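Local coordinates for like-Sm ribonucleoprotein core (Methanococcus vannielii SB, PDB 5MKI), which probably binds RNA as a seven-subunit ring of the Sm/Lsm family, with sites for uridine monophosphate and calcium ions, at residues A[13-18]-A[34-39]; A[28-33]-A[46-51]. One frame throughout, in Å; residues are numbered along the deposited sequence.

Contact 1. Residues A[13-18]-A[34-39]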
loop_
_atom_site.group_PDB
_atom_site.type_symbol
_atom_site.label_atom_id
_atom_site.label_comp_id
_atom_site.label_asym_id
_atom_site.label_seq_id
_atom_site.Cartn_x
_atom_site.Cartn_y
_atom_site.Cartn_z
ATOM N N LYS A 13 6.464 -13.249 24.037
ATOM C CA LYS A 13 7.458 -13.564 25.063
ATOM C C LYS A 13 8.153 -12.320 25.605
ATOM O O LYS A 13 8.674 -12.355 26.727
ATOM C CB LYS A 13 8.509 -14.529 24.507
ATOM C CG LYS A 13 7.927 -15.840 23.997
ATOM C CD LYS A 13 9.013 -16.755 23.418
ATOM C CE LYS A 13 8.545 -18.209 23.373
ATOM N NZ LYS A 13 7.078 -18.283 23.104
ATOM N N SER A 14 8.187 -11.233 24.831
ATOM C CA SER A 14 8.832 -9.991 25.233
ATOM C C SER A 14 7.896 -9.032 25.943
ATOM O O SER A 14 8.287 -7.884 26.185
ATOM C CB SER A 14 9.431 -9.285 24.017
ATOM O OG SER A 14 10.500 -10.020 23.483
ATOM N N ILE A 15 6.673 -9.459 26.269
ATOM C CA ILE A 15 5.775 -8.592 27.015
ATOM C C ILE A 15 6.443 -8.205 28.331
ATOM O O ILE A 15 7.059 -9.043 29.010
ATOM C CB ILE A 15 4.416 -9.261 27.271
ATOM C CG1 ILE A 15 3.610 -9.406 25.966
ATOM C CG2 ILE A 15 3.614 -8.439 28.283
ATOM C CD1 ILE A 15 3.066 -8.087 25.409
ATOM N N ASN A 16 6.353 -6.916 28.668
ATOM C CA ASN A 16 6.900 -6.346 29.903
ATOM C C ASN A 16 8.421 -6.447 29.951
ATOM O O ASN A 16 9.011 -6.586 31.023
ATOM C CB ASN A 16 6.265 -6.990 31.138
ATOM C CG ASN A 16 4.839 -6.551 31.329
ATOM O OD1 ASN A 16 4.521 -5.378 31.135
ATOM N ND2 ASN A 16 3.964 -7.484 31.686
ATOM N N THR A 17 9.054 -6.396 28.780
ATOM C CA THR A 17 10.481 -6.152 28.647
ATOM C C THR A 17 10.677 -4.983 27.687
ATOM O O THR A 17 9.727 -4.499 27.061
ATOM C CB THR A 17 11.234 -7.396 28.154
ATOM O OG1 THR A 17 10.921 -7.639 26.773
ATOM C CG2 THR A 17 10.853 -8.617 28.987
ATOM N N ASN A 18 11.923 -4.532 27.570
ATOM C CA ASN A 18 12.262 -3.405 26.711
ATOM C C ASN A 18 12.583 -3.878 25.298
ATOM O O ASN A 18 13.392 -4.794 25.113
ATOM C CB ASN A 18 13.453 -2.638 27.284
ATOM C CG ASN A 18 13.410 -1.173 26.937
ATOM O OD1 ASN A 18 13.801 -0.765 25.842
ATOM N ND2 ASN A 18 12.912 -0.370 27.865
ATOM N N LYS A 34 3.857 -3.462 26.119
ATOM C CA LYS A 34 2.639 -3.806 26.848
ATOM C C LYS A 34 1.620 -4.581 26.019
ATOM O O LYS A 34 0.726 -5.211 26.598
ATOM C CB LYS A 34 1.954 -2.532 27.373
ATOM C CG LYS A 34 2.876 -1.598 28.133
ATOM C CD LYS A 34 3.404 -2.297 29.362
ATOM C CE LYS A 34 2.269 -2.654 30.325
ATOM N NZ LYS A 34 2.767 -3.400 31.521
ATOM N N ALA A 35 1.713 -4.535 24.696
ATOM C CA ALA A 35 0.689 -5.137 23.848
ATOM C C ALA A 35 1.154 -5.071 22.408
ATOM O O ALA A 35 1.901 -4.166 22.030
ATOM C CB ALA A 35 -0.665 -4.430 24.000
ATOM N N TYR A 36 0.708 -6.049 21.617
ATOM C CA TYR A 36 0.938 -6.092 20.179
ATOM C C TYR A 36 -0.186 -6.909 19.547
ATOM O O TYR A 36 -0.894 -7.654 20.234
ATOM C CB TYR A 36 2.298 -6.710 19.826
ATOM C CG TYR A 36 2.279 -8.205 19.985
ATOM C CD1 TYR A 36 2.323 -8.778 21.245
ATOM C CD2 TYR A 36 2.169 -9.047 18.881
ATOM C CE1 TYR A 36 2.275 -10.146 21.403
ATOM C CE2 TYR A 36 2.116 -10.412 19.033
ATOM C CZ TYR A 36 2.177 -10.955 20.288
ATOM O OH TYR A 36 2.129 -12.310 20.446
ATOM N N ASP A 37 -0.336 -6.772 18.223
ATOM C CA ASP A 37 -1.374 -7.481 17.472
ATOM C C ASP A 37 -0.763 -8.012 16.176
ATOM O O ASP A 37 0.416 -7.785 15.884
ATOM C CB ASP A 37 -2.608 -6.589 17.198
ATOM C CG ASP A 37 -2.283 -5.329 16.385
ATOM O OD1 ASP A 37 -1.287 -5.305 15.639
ATOM O OD2 ASP A 37 -3.038 -4.336 16.491
ATOM N N LEU A 38 -1.582 -8.709 15.374
ATOM C CA LEU A 38 -1.038 -9.367 14.192
ATOM C C LEU A 38 -0.691 -8.394 13.074
ATOM O O LEU A 38 -0.061 -8.807 12.095
ATOM C CB LEU A 38 -2.009 -10.439 13.692
ATOM C CG LEU A 38 -2.012 -11.701 14.558
ATOM C CD1 LEU A 38 -2.965 -12.740 13.995
ATOM C CD2 LEU A 38 -0.590 -12.273 14.750
ATOM N N HIS A 39 -1.061 -7.121 13.196
ATOM C CA HIS A 39 -0.538 -6.097 12.298
ATOM C C HIS A 39 0.838 -5.587 12.706
ATOM O O HIS A 39 1.399 -4.744 11.996
ATOM C CB HIS A 39 -1.504 -4.915 12.235
ATOM C CG HIS A 39 -2.873 -5.289 11.773
ATOM N ND1 HIS A 39 -4.013 -4.945 12.469
ATOM C CD2 HIS A 39 -3.287 -5.991 10.692
ATOM C CE1 HIS A 39 -5.072 -5.411 11.830
ATOM N NE2 HIS A 39 -4.660 -6.048 10.749
#
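Ile-15 and Lys-34 bring the two backbones closest together, their CA atoms 5.7 Å apart, where a type II turn from Ser-14 to Thr-17 passes beside the end of a strand. Ser-14 O closes this turn by accepting from both Thr-17 N and Thr-17 OG1, which reach it from the same face of its carbonyl plane; the threonine hydroxyl, 2.7 Å from Ser-14 O, thus adds a second grip to the usual turn bond. Asn-16 takes the third position of the turn with positive phi, a conformation that asparagine tolerates better than most residues with a side chain.

Two side chains of the turn cross to the strand. Ile-15 extends its CD1 tip, and this methyl lies against the peptide link between Lys-34 and Ala-35, 3.8 Å from Lys-34 C. The same methyl sits at the edge of the Tyr-36 ring, near the ring plane, with CD1 of Ile-15 4.3 Å from CD1 of Tyr-36. The long CG1-CD1 arm of isoleucine suits this spot because one apolar methyl can meet both the peptide group and the ring edge.

The polar link is made by Lys-34. Its CB points away from the turn, but bends at chi2 (-62°) and chi3 (-63°) curl the chain back, and NZ donates to Asn-16 OD1 at 2.7 Å. The ammonium lies in the plane of the amide carbonyl, at a C=O...N angle of 148°. A long, flexible lysine can make this detour.

Tyr-36 forms backbone hydrogen bonds with a neighbouring subunit, and Thr-4 of that subunit packs on Ile-15. Within the Sm fold the contact packs the turn between N-terminal helix 9-13 and strand 18-23 against strand 28-36, which also pairs with strand 42-44 through Lys-34 and Ala-35.

Contact 2. Residues A[28-33]-A[46-51]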
loop_
_atom_site.group_PDB
_atom_site.type_symbol
_atom_site.label_atom_id
_atom_site.label_comp_id
_atom_site.label_asym_id
_atom_site.label_seq_id
_atom_site.Cartn_x
_atom_site.Cartn_y
_atom_site.Cartn_z
ATOM N N LEU A 28 14.242 5.085 15.520
ATOM C CA LEU A 28 14.269 4.017 16.509
ATOM C C LEU A 28 13.382 4.425 17.676
ATOM O O LEU A 28 13.585 5.492 18.262
ATOM C CB LEU A 28 15.692 3.760 17.021
ATOM C CG LEU A 28 16.602 2.748 16.331
ATOM C CD1 LEU A 28 17.086 3.266 14.978
ATOM C CD2 LEU A 28 17.774 2.398 17.252
ATOM N N VAL A 29 12.406 3.586 18.016
ATOM C CA VAL A 29 11.541 3.810 19.169
ATOM C C VAL A 29 11.807 2.690 20.164
ATOM O O VAL A 29 11.670 1.511 19.823
ATOM C CB VAL A 29 10.052 3.857 18.787
ATOM C CG1 VAL A 29 9.241 4.357 19.952
ATOM C CG2 VAL A 29 9.832 4.729 17.566
ATOM N N LYS A 30 12.173 3.058 21.389
ATOM C CA LYS A 30 12.559 2.109 22.429
ATOM C C LYS A 30 11.598 2.245 23.598
ATOM O O LYS A 30 11.290 3.365 24.016
ATOM C CB LYS A 30 14.003 2.364 22.886
ATOM C CG LYS A 30 14.434 1.554 24.105
ATOM C CD LYS A 30 15.779 2.025 24.674
ATOM C CE LYS A 30 15.741 2.145 26.202
ATOM N NZ LYS A 30 16.450 1.021 26.913
ATOM N N GLY A 31 11.123 1.119 24.125
ATOM C CA GLY A 31 10.179 1.185 25.230
ATOM C C GLY A 31 9.819 -0.191 25.751
ATOM O O GLY A 31 10.311 -1.214 25.270
ATOM N N ARG A 32 8.930 -0.197 26.745
ATOM C CA ARG A 32 8.476 -1.422 27.405
ATOM C C ARG A 32 7.188 -1.920 26.745
ATOM O O ARG A 32 6.161 -1.228 26.768
ATOM C CB ARG A 32 8.258 -1.157 28.896
ATOM C CG ARG A 32 7.792 -2.356 29.738
ATOM C CD ARG A 32 7.404 -1.885 31.147
ATOM N NE ARG A 32 7.126 -2.996 32.054
ATOM C CZ ARG A 32 8.068 -3.690 32.692
ATOM N NH1 ARG A 32 9.348 -3.390 32.518
ATOM N NH2 ARG A 32 7.733 -4.687 33.494
ATOM N N LEU A 33 7.233 -3.132 26.194
ATOM C CA LEU A 33 6.156 -3.650 25.348
ATOM C C LEU A 33 4.993 -4.159 26.197
ATOM O O LEU A 33 5.104 -5.192 26.867
ATOM C CB LEU A 33 6.695 -4.751 24.441
ATOM C CG LEU A 33 5.710 -5.369 23.436
ATOM C CD1 LEU A 33 5.462 -4.434 22.258
ATOM C CD2 LEU A 33 6.213 -6.730 22.964
ATOM N N ASN A 46 6.595 4.124 28.596
ATOM C CA ASN A 46 7.822 4.854 28.932
ATOM C C ASN A 46 8.824 4.787 27.776
ATOM O O ASN A 46 9.954 4.303 27.912
ATOM C CB ASN A 46 8.435 4.326 30.237
ATOM C CG ASN A 46 7.595 4.689 31.453
ATOM O OD1 ASN A 46 6.968 5.746 31.494
ATOM N ND2 ASN A 46 7.563 3.804 32.435
ATOM N N ALA A 47 8.376 5.282 26.623
ATOM C CA ALA A 47 9.093 5.088 25.372
ATOM C C ALA A 47 10.017 6.261 25.068
ATOM O O ALA A 47 9.795 7.396 25.494
ATOM C CB ALA A 47 8.108 4.894 24.212
ATOM N N LYS A 48 11.057 5.968 24.294
ATOM C CA LYS A 48 12.083 6.936 23.943
ATOM C C LYS A 48 12.370 6.851 22.453
ATOM O O LYS A 48 12.540 5.754 21.914
ATOM C CB LYS A 48 13.378 6.681 24.731
ATOM C CG LYS A 48 13.208 6.664 26.252
ATOM C CD LYS A 48 14.259 5.764 26.911
ATOM C CE LYS A 48 14.202 5.839 28.435
ATOM N NZ LYS A 48 14.344 4.494 29.101
ATOM N N ILE A 49 12.429 8.002 21.791
ATOM C CA ILE A 49 12.945 8.077 20.429
ATOM C C ILE A 49 14.432 8.389 20.512
ATOM O O ILE A 49 14.835 9.323 21.214
ATOM C CB ILE A 49 12.210 9.148 19.606
ATOM C CG1 ILE A 49 10.705 9.150 19.907
ATOM C CG2 ILE A 49 12.498 8.959 18.129
ATOM C CD1 ILE A 49 10.015 7.833 19.678
ATOM N N GLU A 50 15.254 7.607 19.805
ATOM C CA GLU A 50 16.682 7.912 19.764
ATOM C C GLU A 50 16.948 9.263 19.116
ATOM O O GLU A 50 18.009 9.855 19.347
ATOM C CB GLU A 50 17.450 6.806 19.027
ATOM C CG GLU A 50 17.893 7.144 17.587
ATOM C CD GLU A 50 16.736 7.314 16.589
ATOM O OE1 GLU A 50 17.010 7.624 15.408
ATOM O OE2 GLU A 50 15.559 7.142 16.973
ATOM N N SER A 51 16.000 9.770 18.329
ATOM C CA SER A 51 16.074 11.103 17.751
ATOM C C SER A 51 15.737 12.203 18.752
ATOM O O SER A 51 15.412 13.316 18.327
ATOM C CB SER A 51 15.123 11.205 16.555
ATOM O OG SER A 51 15.087 9.999 15.810
#
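Lys-30 and Lys-48 form the hydrogen-bonded pair of this antiparallel ladder, whose strands run at 171° to each other. Lys-30 N reaches Lys-48 O at 2.8 Å, and Lys-48 N returns a short bond of 2.6 Å to Lys-30 O. Glu-50 N bonds Leu-28 O, and the glutamate carboxylate continues the ladder: OE2 of Glu-50 accepts from Leu-28 N at 2.8 Å, met from above the carboxylate plane. An acidic side chain suits this place because it supplies an acceptor to the backbone N-H.

Apolar contacts occupy one face. Ile-49 CG1 stands anti to the carbonyl carbon (chi1 -40°), and its CD1 touches both valine methyls, 3.6 Å from Val-29 CG1. Leu-60 of strand 57-62 and Tyr-69 of a neighbouring subunit pack on this pair. Gly-31 CA approaches Ala-47 CA to 4.1 Å; a side-chain carbon on Gly-31 would crowd Ala-47 CB, and its absence permits this closeness.

On the other face the two lysines run alongside each other, Lys-30 NZ lying 4.6 Å from Lys-48 NZ. This like-charge proximity is probably eased by the salt bridge of Lys-48 to Glu-56 and the weak hydrogen bond of Lys-30 to Asn-18.

A strongly bent antiparallel sheet behind an N-terminal helix, its long strand 28-36 shared by successive partners, is characteristic of the Sm fold.

Contacts 1 and 2 lie with their centres 13 Å apart, on opposite sides of the chain's centre, yet both use strand 28-36: contact 2 takes its first part and contact 1 its end. Along the chain their segments alternate in the order 13-18, 28-33, 34-39 and 46-51, so the long strand is met by a turn that precedes it and by a strand that follows it. The two contacts also touch directly, through probable backbone hydrogen bonds of Leu-33 with Asn-16 and Thr-17. Both also touch a second subunit, so strand 28-36 serves the sheet within the chain and the packing of the seven-chain assembly.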